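Local coordinates for protein peptidoglycan N-acetylglucosamine deacetylase (PDB 4L1G) that removes acetyl groups from the N-acetylglucosamine residues of bacterial cell-wall peptidoglycan in a zinc-dependent hydrolysis, and also acts on soluble chitin and its N-acetylated oligomers, at residues 205-216 against 235-246; 60-68 against 184-194. All blocks are in the same frame, centred on the assembly; numbering follows the deposited sequence.

Contact 1: 205-216 against 235-246; sequences ADTITNNVLGNS and SVDALDKIIPQL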
loop_
_atom_site.group_PDB
_atom_site.type_symbol
_atom_site.label_atom_id
_atom_site.label_comp_id
_atom_site.label_asym_id
_atom_site.label_seq_id
_atom_site.Cartn_x
_atom_site.Cartn_y
_atom_site.Cartn_z
ATOM N N ALA A 205 0.110 -20.090 -1.029
ATOM C CA ALA A 205 -1.076 -19.438 -0.482
ATOM C C ALA A 205 -1.329 -19.838 0.971
ATOM O O ALA A 205 -1.765 -19.017 1.776
ATOM C CB ALA A 205 -2.296 -19.749 -1.342
ATOM N N ASP A 206 -1.058 -21.096 1.301
ATOM C CA ASP A 206 -1.240 -21.580 2.666
ATOM C C ASP A 206 -0.225 -20.959 3.625
ATOM O O ASP A 206 -0.555 -20.639 4.767
ATOM C CB ASP A 206 -1.155 -23.107 2.723
ATOM C CG ASP A 206 -2.434 -23.783 2.257
ATOM O OD1 ASP A 206 -3.528 -23.226 2.494
ATOM O OD2 ASP A 206 -2.345 -24.874 1.656
ATOM N N THR A 207 1.007 -20.794 3.153
ATOM C CA THR A 207 2.063 -20.191 3.958
ATOM C C THR A 207 1.724 -18.741 4.282
ATOM O O THR A 207 1.837 -18.304 5.429
ATOM C CB THR A 207 3.423 -20.241 3.234
ATOM O OG1 THR A 207 3.797 -21.607 3.010
ATOM C CG2 THR A 207 4.498 -19.555 4.060
ATOM N N ILE A 208 1.302 -18.002 3.261
ATOM C CA ILE A 208 0.925 -16.605 3.424
ATOM C C ILE A 208 -0.276 -16.460 4.352
ATOM O O ILE A 208 -0.291 -15.597 5.232
ATOM C CB ILE A 208 0.621 -15.951 2.064
ATOM C CG1 ILE A 208 1.888 -15.931 1.208
ATOM C CG2 ILE A 208 0.080 -14.542 2.249
ATOM C CD1 ILE A 208 1.666 -15.467 -0.208
ATOM N N THR A 209 -1.272 -17.322 4.162
ATOM C CA THR A 209 -2.493 -17.277 4.963
ATOM C C THR A 209 -2.220 -17.549 6.441
ATOM O O THR A 209 -2.698 -16.818 7.310
ATOM C CB THR A 209 -3.547 -18.276 4.445
ATOM O OG1 THR A 209 -3.908 -17.937 3.101
ATOM C CG2 THR A 209 -4.792 -18.249 5.323
ATOM N N ASN A 210 -1.451 -18.599 6.720
ATOM C CA ASN A 210 -1.101 -18.940 8.096
ATOM C C ASN A 210 -0.287 -17.833 8.753
ATOM O O ASN A 210 -0.429 -17.562 9.946
ATOM C CB ASN A 210 -0.334 -20.263 8.154
ATOM C CG ASN A 210 -1.173 -21.447 7.707
ATOM O OD1 ASN A 210 -2.402 -21.372 7.650
ATOM N ND2 ASN A 210 -0.508 -22.553 7.392
ATOM N N ASN A 211 0.566 -17.198 7.958
ATOM C CA ASN A 211 1.358 -16.068 8.416
ATOM C C ASN A 211 0.466 -14.889 8.793
ATOM O O ASN A 211 0.549 -14.372 9.908
ATOM C CB ASN A 211 2.358 -15.666 7.329
ATOM C CG ASN A 211 3.154 -14.422 7.687
ATOM O OD1 ASN A 211 3.293 -14.066 8.858
ATOM N ND2 ASN A 211 3.687 -13.756 6.669
ATOM N N VAL A 212 -0.389 -14.476 7.861
ATOM C CA VAL A 212 -1.280 -13.338 8.075
ATOM C C VAL A 212 -2.224 -13.545 9.258
ATOM O O VAL A 212 -2.359 -12.669 10.108
ATOM C CB VAL A 212 -2.108 -13.013 6.808
ATOM C CG1 VAL A 212 -3.183 -11.983 7.116
ATOM C CG2 VAL A 212 -1.203 -12.518 5.695
ATOM N N LEU A 213 -2.868 -14.709 9.314
ATOM C CA LEU A 213 -3.825 -15.001 10.379
ATOM C C LEU A 213 -3.158 -15.119 11.746
ATOM O O LEU A 213 -3.789 -14.878 12.777
ATOM C CB LEU A 213 -4.609 -16.281 10.071
ATOM C CG LEU A 213 -5.988 -16.093 9.437
ATOM C CD1 LEU A 213 -6.913 -15.345 10.389
ATOM C CD2 LEU A 213 -5.881 -15.361 8.110
ATOM N N GLY A 214 -1.884 -15.492 11.749
ATOM C CA GLY A 214 -1.150 -15.651 12.988
ATOM C C GLY A 214 -0.620 -14.342 13.537
ATOM O O GLY A 214 -0.298 -14.251 14.721
ATOM N N ASN A 215 -0.534 -13.323 12.683
ATOM C CA ASN A 215 0.082 -12.057 13.080
ATOM C C ASN A 215 -0.802 -10.823 12.905
ATOM O O ASN A 215 -0.335 -9.696 13.078
ATOM C CB ASN A 215 1.408 -11.852 12.339
ATOM C CG ASN A 215 2.423 -12.937 12.650
ATOM O OD1 ASN A 215 3.101 -12.892 13.678
ATOM N ND2 ASN A 215 2.533 -13.920 11.762
ATOM N N SER A 216 -2.072 -11.030 12.567
ATOM C CA SER A 216 -2.983 -9.908 12.354
ATOM C C SER A 216 -3.795 -9.553 13.596
ATOM O O SER A 216 -4.309 -10.427 14.296
ATOM C CB SER A 216 -3.913 -10.161 11.163
ATOM O OG SER A 216 -3.192 -10.109 9.940
ATOM N N SER A 235 0.182 -15.373 -3.673
ATOM C CA SER A 235 -0.224 -14.191 -2.928
ATOM C C SER A 235 -1.639 -13.788 -3.313
ATOM O O SER A 235 -2.430 -13.375 -2.463
ATOM C CB SER A 235 0.742 -13.037 -3.186
ATOM O OG SER A 235 0.512 -11.969 -2.284
ATOM N N VAL A 236 -1.955 -13.916 -4.598
ATOM C CA VAL A 236 -3.292 -13.620 -5.084
ATOM C C VAL A 236 -4.277 -14.652 -4.546
ATOM O O VAL A 236 -5.339 -14.298 -4.028
ATOM C CB VAL A 236 -3.347 -13.602 -6.624
ATOM C CG1 VAL A 236 -4.736 -13.212 -7.099
ATOM C CG2 VAL A 236 -2.306 -12.641 -7.181
ATOM N N ASP A 237 -3.910 -15.927 -4.655
ATOM C CA ASP A 237 -4.752 -17.017 -4.170
ATOM C C ASP A 237 -4.972 -16.954 -2.662
ATOM O O ASP A 237 -6.000 -17.406 -2.161
ATOM C CB ASP A 237 -4.147 -18.372 -4.542
ATOM C CG ASP A 237 -4.099 -18.599 -6.037
ATOM O OD1 ASP A 237 -3.190 -19.320 -6.500
ATOM O OD2 ASP A 237 -4.969 -18.055 -6.752
ATOM N N ALA A 238 -4.000 -16.397 -1.946
ATOM C CA ALA A 238 -4.079 -16.280 -0.492
ATOM C C ALA A 238 -5.289 -15.461 -0.057
ATOM O O ALA A 238 -5.855 -15.701 1.006
ATOM C CB ALA A 238 -2.799 -15.669 0.061
ATOM N N LEU A 239 -5.683 -14.501 -0.887
ATOM C CA LEU A 239 -6.818 -13.629 -0.592
ATOM C C LEU A 239 -8.123 -14.399 -0.397
ATOM O O LEU A 239 -8.979 -13.988 0.387
ATOM C CB LEU A 239 -6.992 -12.583 -1.698
ATOM C CG LEU A 239 -5.840 -11.589 -1.861
ATOM C CD1 LEU A 239 -6.114 -10.619 -3.000
ATOM C CD2 LEU A 239 -5.601 -10.843 -0.560
ATOM N N ASP A 240 -8.269 -15.512 -1.110
ATOM C CA ASP A 240 -9.471 -16.338 -0.999
ATOM C C ASP A 240 -9.593 -16.979 0.380
ATOM O O ASP A 240 -10.676 -17.404 0.776
ATOM C CB ASP A 240 -9.498 -17.420 -2.085
ATOM C CG ASP A 240 -9.865 -16.870 -3.452
ATOM O OD1 ASP A 240 -9.443 -17.464 -4.469
ATOM O OD2 ASP A 240 -10.579 -15.847 -3.514
ATOM N N LYS A 241 -8.480 -17.050 1.104
ATOM C CA LYS A 241 -8.473 -17.620 2.447
ATOM C C LYS A 241 -8.359 -16.536 3.512
ATOM O O LYS A 241 -9.055 -16.574 4.527
ATOM C CB LYS A 241 -7.321 -18.614 2.603
ATOM C CG LYS A 241 -7.480 -19.897 1.806
ATOM C CD LYS A 241 -6.266 -20.792 1.985
ATOM C CE LYS A 241 -6.435 -22.117 1.268
ATOM N NZ LYS A 241 -7.514 -22.938 1.879
ATOM N N ILE A 242 -7.475 -15.573 3.270
ATOM C CA ILE A 242 -7.199 -14.504 4.225
ATOM C C ILE A 242 -8.445 -13.700 4.578
ATOM O O ILE A 242 -8.736 -13.466 5.753
ATOM C CB ILE A 242 -6.118 -13.544 3.685
ATOM C CG1 ILE A 242 -4.748 -14.225 3.694
ATOM C CG2 ILE A 242 -6.073 -12.265 4.502
ATOM C CD1 ILE A 242 -3.654 -13.391 3.067
ATOM N N ILE A 243 -9.185 -13.291 3.555
ATOM C CA ILE A 243 -10.344 -12.428 3.753
ATOM C C ILE A 243 -11.480 -13.067 4.568
ATOM O O ILE A 243 -11.906 -12.492 5.570
ATOM C CB ILE A 243 -10.853 -11.836 2.415
ATOM C CG1 ILE A 243 -9.770 -10.952 1.789
ATOM C CG2 ILE A 243 -12.134 -11.050 2.627
ATOM C CD1 ILE A 243 -10.119 -10.432 0.411
ATOM N N PRO A 244 -11.966 -14.259 4.161
ATOM C CA PRO A 244 -13.058 -14.819 4.967
ATOM C C PRO A 244 -12.618 -15.269 6.362
ATOM O O PRO A 244 -13.400 -15.150 7.307
ATOM C CB PRO A 244 -13.527 -16.019 4.138
ATOM C CG PRO A 244 -12.344 -16.406 3.334
ATOM C CD PRO A 244 -11.639 -15.123 3.010
ATOM N N GLN A 245 -11.392 -15.769 6.494
ATOM C CA GLN A 245 -10.908 -16.225 7.798
ATOM C C GLN A 245 -10.756 -15.083 8.802
ATOM O O GLN A 245 -10.998 -15.264 9.994
ATOM C CB GLN A 245 -9.598 -17.010 7.666
ATOM C CG GLN A 245 -9.777 -18.418 7.113
ATOM C CD GLN A 245 -8.484 -19.215 7.095
ATOM O OE1 GLN A 245 -7.559 -18.937 7.858
ATOM N NE2 GLN A 245 -8.414 -20.209 6.218
ATOM N N LEU A 246 -10.360 -13.909 8.320
ATOM C CA LEU A 246 -10.271 -12.736 9.183
ATOM C C LEU A 246 -11.660 -12.190 9.509
ATOM O O LEU A 246 -11.922 -11.775 10.639
ATOM C CB LEU A 246 -9.394 -11.648 8.552
ATOM C CG LEU A 246 -7.893 -11.770 8.832
ATOM C CD1 LEU A 246 -7.088 -10.771 8.011
ATOM C CD2 LEU A 246 -7.610 -11.597 10.321
#

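Contact 2: 60-68 against 184-194; sequences EKYAYAFSG and TEQNFMIVQWS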
loop_
_atom_site.group_PDB
_atom_site.type_symbol
_atom_site.label_atom_id
_atom_site.label_comp_id
_atom_site.label_asym_id
_atom_site.label_seq_id
_atom_site.Cartn_x
_atom_site.Cartn_y
_atom_site.Cartn_z
ATOM N N GLU A 60 5.278 10.018 16.566
ATOM C CA GLU A 60 4.840 11.090 17.453
ATOM C C GLU A 60 5.145 12.463 16.869
ATOM O O GLU A 60 4.535 13.459 17.259
ATOM C CB GLU A 60 5.514 10.964 18.820
ATOM C CG GLU A 60 5.135 9.718 19.597
ATOM C CD GLU A 60 5.759 9.682 20.980
ATOM O OE1 GLU A 60 5.250 8.938 21.842
ATOM O OE2 GLU A 60 6.759 10.394 21.209
ATOM N N LYS A 61 6.087 12.513 15.933
ATOM C CA LYS A 61 6.571 13.786 15.411
ATOM C C LYS A 61 6.066 14.080 13.999
ATOM O O LYS A 61 5.871 15.237 13.635
ATOM C CB LYS A 61 8.101 13.822 15.448
ATOM C CG LYS A 61 8.709 15.188 15.171
ATOM C CD LYS A 61 10.202 15.192 15.478
ATOM C CE LYS A 61 10.857 16.513 15.089
ATOM N NZ LYS A 61 10.293 17.671 15.838
ATOM N N TYR A 62 5.846 13.031 13.214
ATOM C CA TYR A 62 5.454 13.199 11.818
ATOM C C TYR A 62 4.198 12.411 11.458
ATOM O O TYR A 62 3.715 11.593 12.241
ATOM C CB TYR A 62 6.600 12.778 10.898
ATOM C CG TYR A 62 7.918 13.442 11.219
ATOM C CD1 TYR A 62 8.146 14.771 10.889
ATOM C CD2 TYR A 62 8.938 12.737 11.846
ATOM C CE1 TYR A 62 9.350 15.384 11.181
ATOM C CE2 TYR A 62 10.146 13.341 12.142
ATOM C CZ TYR A 62 10.347 14.664 11.805
ATOM O OH TYR A 62 11.548 15.271 12.097
ATOM N N ALA A 63 3.672 12.668 10.263
ATOM C CA ALA A 63 2.571 11.877 9.728
ATOM C C ALA A 63 3.130 10.535 9.271
ATOM O O ALA A 63 3.511 10.370 8.113
ATOM C CB ALA A 63 1.903 12.606 8.573
ATOM N N TYR A 64 3.170 9.578 10.192
ATOM C CA TYR A 64 3.921 8.345 9.992
ATOM C C TYR A 64 3.370 7.247 10.903
ATOM O O TYR A 64 3.248 7.442 12.113
ATOM C CB TYR A 64 5.393 8.620 10.310
ATOM C CG TYR A 64 6.361 7.497 10.013
ATOM C CD1 TYR A 64 6.633 7.115 8.707
ATOM C CD2 TYR A 64 7.037 6.850 11.041
ATOM C CE1 TYR A 64 7.531 6.100 8.433
ATOM C CE2 TYR A 64 7.938 5.836 10.777
ATOM C CZ TYR A 64 8.181 5.466 9.471
ATOM O OH TYR A 64 9.079 4.455 9.203
ATOM N N ALA A 65 3.031 6.098 10.325
ATOM C CA ALA A 65 2.479 4.995 11.109
ATOM C C ALA A 65 2.780 3.626 10.506
ATOM O O ALA A 65 3.041 3.505 9.310
ATOM C CB ALA A 65 0.975 5.172 11.294
ATOM N N PHE A 66 2.744 2.600 11.352
ATOM C CA PHE A 66 2.953 1.220 10.925
ATOM C C PHE A 66 1.631 0.457 10.906
ATOM O O PHE A 66 1.448 -0.482 10.128
ATOM C CB PHE A 66 3.932 0.514 11.864
ATOM C CG PHE A 66 5.341 1.023 11.768
ATOM C CD1 PHE A 66 5.755 2.108 12.526
ATOM C CD2 PHE A 66 6.255 0.414 10.921
ATOM C CE1 PHE A 66 7.056 2.578 12.438
ATOM C CE2 PHE A 66 7.557 0.878 10.828
ATOM C CZ PHE A 66 7.958 1.961 11.588
ATOM N N SER A 67 0.717 0.870 11.777
ATOM C CA SER A 67 -0.574 0.216 11.921
ATOM C C SER A 67 -1.608 1.213 12.443
ATOM O O SER A 67 -1.286 2.379 12.674
ATOM C CB SER A 67 -0.462 -0.999 12.846
ATOM O OG SER A 67 0.220 -0.678 14.048
ATOM N N GLY A 68 -2.844 0.760 12.624
ATOM C CA GLY A 68 -3.933 1.657 12.964
ATOM C C GLY A 68 -4.531 1.471 14.348
ATOM O O GLY A 68 -3.937 0.816 15.207
ATOM N N THR A 184 5.567 15.412 5.620
ATOM C CA THR A 184 4.612 15.898 6.608
ATOM C C THR A 184 4.230 17.351 6.324
ATOM O O THR A 184 3.053 17.712 6.363
ATOM C CB THR A 184 5.181 15.795 8.036
ATOM O OG1 THR A 184 5.585 14.445 8.292
ATOM C CG2 THR A 184 4.136 16.209 9.066
ATOM N N GLU A 185 5.231 18.176 6.029
ATOM C CA GLU A 185 5.001 19.585 5.724
ATOM C C GLU A 185 4.185 19.760 4.448
ATOM O O GLU A 185 3.457 20.738 4.295
ATOM C CB GLU A 185 6.329 20.337 5.609
ATOM C CG GLU A 185 7.075 20.474 6.927
ATOM C CD GLU A 185 8.466 21.053 6.756
ATOM O OE1 GLU A 185 9.120 21.332 7.784
ATOM O OE2 GLU A 185 8.908 21.227 5.597
ATOM N N GLN A 186 4.306 18.799 3.538
ATOM C CA GLN A 186 3.595 18.858 2.267
ATOM C C GLN A 186 2.236 18.167 2.331
ATOM O O GLN A 186 1.624 17.897 1.300
ATOM C CB GLN A 186 4.447 18.253 1.151
ATOM C CG GLN A 186 5.700 19.051 0.844
ATOM C CD GLN A 186 5.383 20.447 0.348
ATOM O OE1 GLN A 186 4.448 20.643 -0.429
ATOM N NE2 GLN A 186 6.157 21.428 0.799
ATOM N N ASN A 187 1.778 17.882 3.548
ATOM C CA ASN A 187 0.462 17.289 3.779
ATOM C C ASN A 187 0.324 15.860 3.242
ATOM O O ASN A 187 -0.769 15.428 2.873
ATOM C CB ASN A 187 -0.652 18.193 3.231
ATOM C CG ASN A 187 -1.980 17.972 3.925
ATOM O OD1 ASN A 187 -2.029 17.531 5.074
ATOM N ND2 ASN A 187 -3.069 18.281 3.228
ATOM N N PHE A 188 1.439 15.138 3.196
ATOM C CA PHE A 188 1.416 13.706 2.914
ATOM C C PHE A 188 1.284 12.937 4.222
ATOM O O PHE A 188 1.519 13.482 5.302
ATOM C CB PHE A 188 2.714 13.254 2.238
ATOM C CG PHE A 188 2.827 13.638 0.790
ATOM C CD1 PHE A 188 2.120 12.949 -0.182
ATOM C CD2 PHE A 188 3.671 14.666 0.398
ATOM C CE1 PHE A 188 2.237 13.291 -1.520
ATOM C CE2 PHE A 188 3.791 15.014 -0.935
ATOM C CZ PHE A 188 3.074 14.323 -1.896
ATOM N N MET A 189 0.910 11.667 4.124
ATOM C CA MET A 189 1.087 10.748 5.241
ATOM C C MET A 189 1.814 9.501 4.766
ATOM O O MET A 189 1.490 8.939 3.723
ATOM C CB MET A 189 -0.238 10.368 5.908
ATOM C CG MET A 189 -0.029 9.445 7.105
ATOM S SD MET A 189 -1.474 9.145 8.132
ATOM C CE MET A 189 -0.736 8.201 9.465
ATOM N N ILE A 190 2.808 9.076 5.533
ATOM C CA ILE A 190 3.579 7.898 5.177
ATOM C C ILE A 190 3.168 6.709 6.032
ATOM O O ILE A 190 3.192 6.774 7.259
ATOM C CB ILE A 190 5.088 8.160 5.308
ATOM C CG1 ILE A 190 5.518 9.194 4.261
ATOM C CG2 ILE A 190 5.871 6.865 5.163
ATOM C CD1 ILE A 190 7.008 9.341 4.112
ATOM N N VAL A 191 2.766 5.627 5.376
ATOM C CA VAL A 191 2.370 4.424 6.096
ATOM C C VAL A 191 3.219 3.236 5.677
ATOM O O VAL A 191 3.316 2.915 4.491
ATOM C CB VAL A 191 0.876 4.096 5.895
ATOM C CG1 VAL A 191 0.528 2.771 6.562
ATOM C CG2 VAL A 191 0.008 5.219 6.445
ATOM N N GLN A 192 3.847 2.596 6.657
ATOM C CA GLN A 192 4.605 1.382 6.407
ATOM C C GLN A 192 3.654 0.194 6.479
ATOM O O GLN A 192 2.618 0.180 5.815
ATOM C CB GLN A 192 5.731 1.230 7.433
ATOM C CG GLN A 192 6.666 2.431 7.528
ATOM C CD GLN A 192 7.705 2.472 6.419
ATOM O OE1 GLN A 192 7.564 1.812 5.390
ATOM N NE2 GLN A 192 8.764 3.249 6.632
ATOM N N TRP A 193 4.002 -0.795 7.295
ATOM C CA TRP A 193 3.160 -1.972 7.468
ATOM C C TRP A 193 3.486 -2.670 8.785
ATOM O O TRP A 193 4.492 -2.359 9.423
ATOM C CB TRP A 193 3.323 -2.936 6.287
ATOM C CG TRP A 193 4.728 -3.429 6.090
ATOM C CD1 TRP A 193 5.282 -4.560 6.620
ATOM C CD2 TRP A 193 5.755 -2.810 5.302
ATOM N NE1 TRP A 193 6.589 -4.681 6.214
ATOM C CE2 TRP A 193 6.905 -3.620 5.405
ATOM C CE3 TRP A 193 5.815 -1.647 4.525
ATOM C CZ2 TRP A 193 8.101 -3.307 4.759
ATOM C CZ3 TRP A 193 7.006 -1.336 3.881
ATOM C CH2 TRP A 193 8.133 -2.164 4.003
ATOM N N SER A 194 2.632 -3.603 9.191
ATOM C CA SER A 194 2.845 -4.332 10.438
ATOM C C SER A 194 2.727 -5.843 10.250
ATOM O O SER A 194 3.108 -6.615 11.129
ATOM C CB SER A 194 1.881 -3.851 11.527
ATOM O OG SER A 194 0.546 -4.222 11.233
#

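Contact 1: 205-216 against 235-246
T209 is the bump at the middle of this helix pair: its side chain drops as a knob into the hollow bounded by A238, K241, I242 and Q245. Its OG1, anti to the carbonyl carbon (chi1 -61°), rests 3.5 Å from K241 CB and is tied back to its own helix by a bond of 2.7 Å to A205 O, while CG2 meets Q245 OE1, the two side chains crossing almost at right angles. Small residues bring the N-terminal turns close, and the A205 methyl rests against D237 CB and the backbone N of A238. Helices 205-215 and 233-248 are two of the outer helices of the NodB deacetylase barrel; their segments cross at -48° with axes 8.1 Å apart. On the inner side I208 sends CD1 to within 3.5 Å of S235 CA, and its CG2 packs on A238 CB. I242 CD1 fills the dip between I208 and V212, 3.7 Å from V212 CG2. Farther along, L213 and L246 pass alongside, running opposite ways, with L213 CD1 3.8 Å from L246 CD2. S216 CB sits beside that same L246 methyl. At the outer rim D206 OD1 lies against the aliphatic K241 CE, and K241 NZ stays beyond salt-bridge distance.

Contact 2: 60-68 against 184-194
The Y64 ring meets its neighbours edge-on: I190 CB lies in the ring plane, I190 CG2 comes to 3.6 Å from Y64 CD1 near that plane, and Q192 NE2 approaches the phenol end. Q192 turns its amide steeply to the ring, the planes 79° apart, and NE2 gives a nearly straight bond of 2.9 Å to Y64 OH, the oxygen lying in the amide plane. A bend at chi2 (-80°) of Q192 swings the amide toward the phenol. The F66 ring runs beside the same glutamine, its CD2 3.6 Å from Q192 CB, and has W193 O at its edge, in plane. K61 CG lies over one face of the Y62 ring, toward its rim; Y62 CB rests against T184 OG1, and Y62 OH bonds to E177.

Between these groups, strands 64-65 and 189-191 pair in parallel. I190 is held at both its N and its O: its N donates to A63 O at 3.0 Å, and its O receives A65 N at 3.1 Å. Q192 N then reaches A65 O. On the face of A65 and V191, the A65 methyl meets CE of the extended M189, 3.9 Å away. A63 N bonds to T184 OG1, whose stronger partner is L180 O in its own helix.

Strand 64-65 thus becomes an outer strand beside 189-191, whose other neighbour is 167-168. Q192 joins this edge through both backbone and amide, so the chain is probably well fixed just before W193, whose side chain is about 6 Å from that of the zinc ligand H131.

Overall arrangement
Both contacts are partly buried, but contact 1 lies farther out, its centre about 17 Å from that of the chain against 12 Å, with three exposed touching residues where contact 2 has none. Contact 1 joins two helices close together in the chain; contact 2 brings a segment near the start of the model against a strand more than a hundred residues later. Contact 1 has no hydrogen bond across it and relies on fitted aliphatic surfaces, its inner residues resting on strands 221-225 and 252-253; contact 2 is mainly a backbone ladder with aromatic rings added. Each has one residue near the catalytic centre: the side chain of S235, about 6 Å from that of the predicted proton donor H225, and W193.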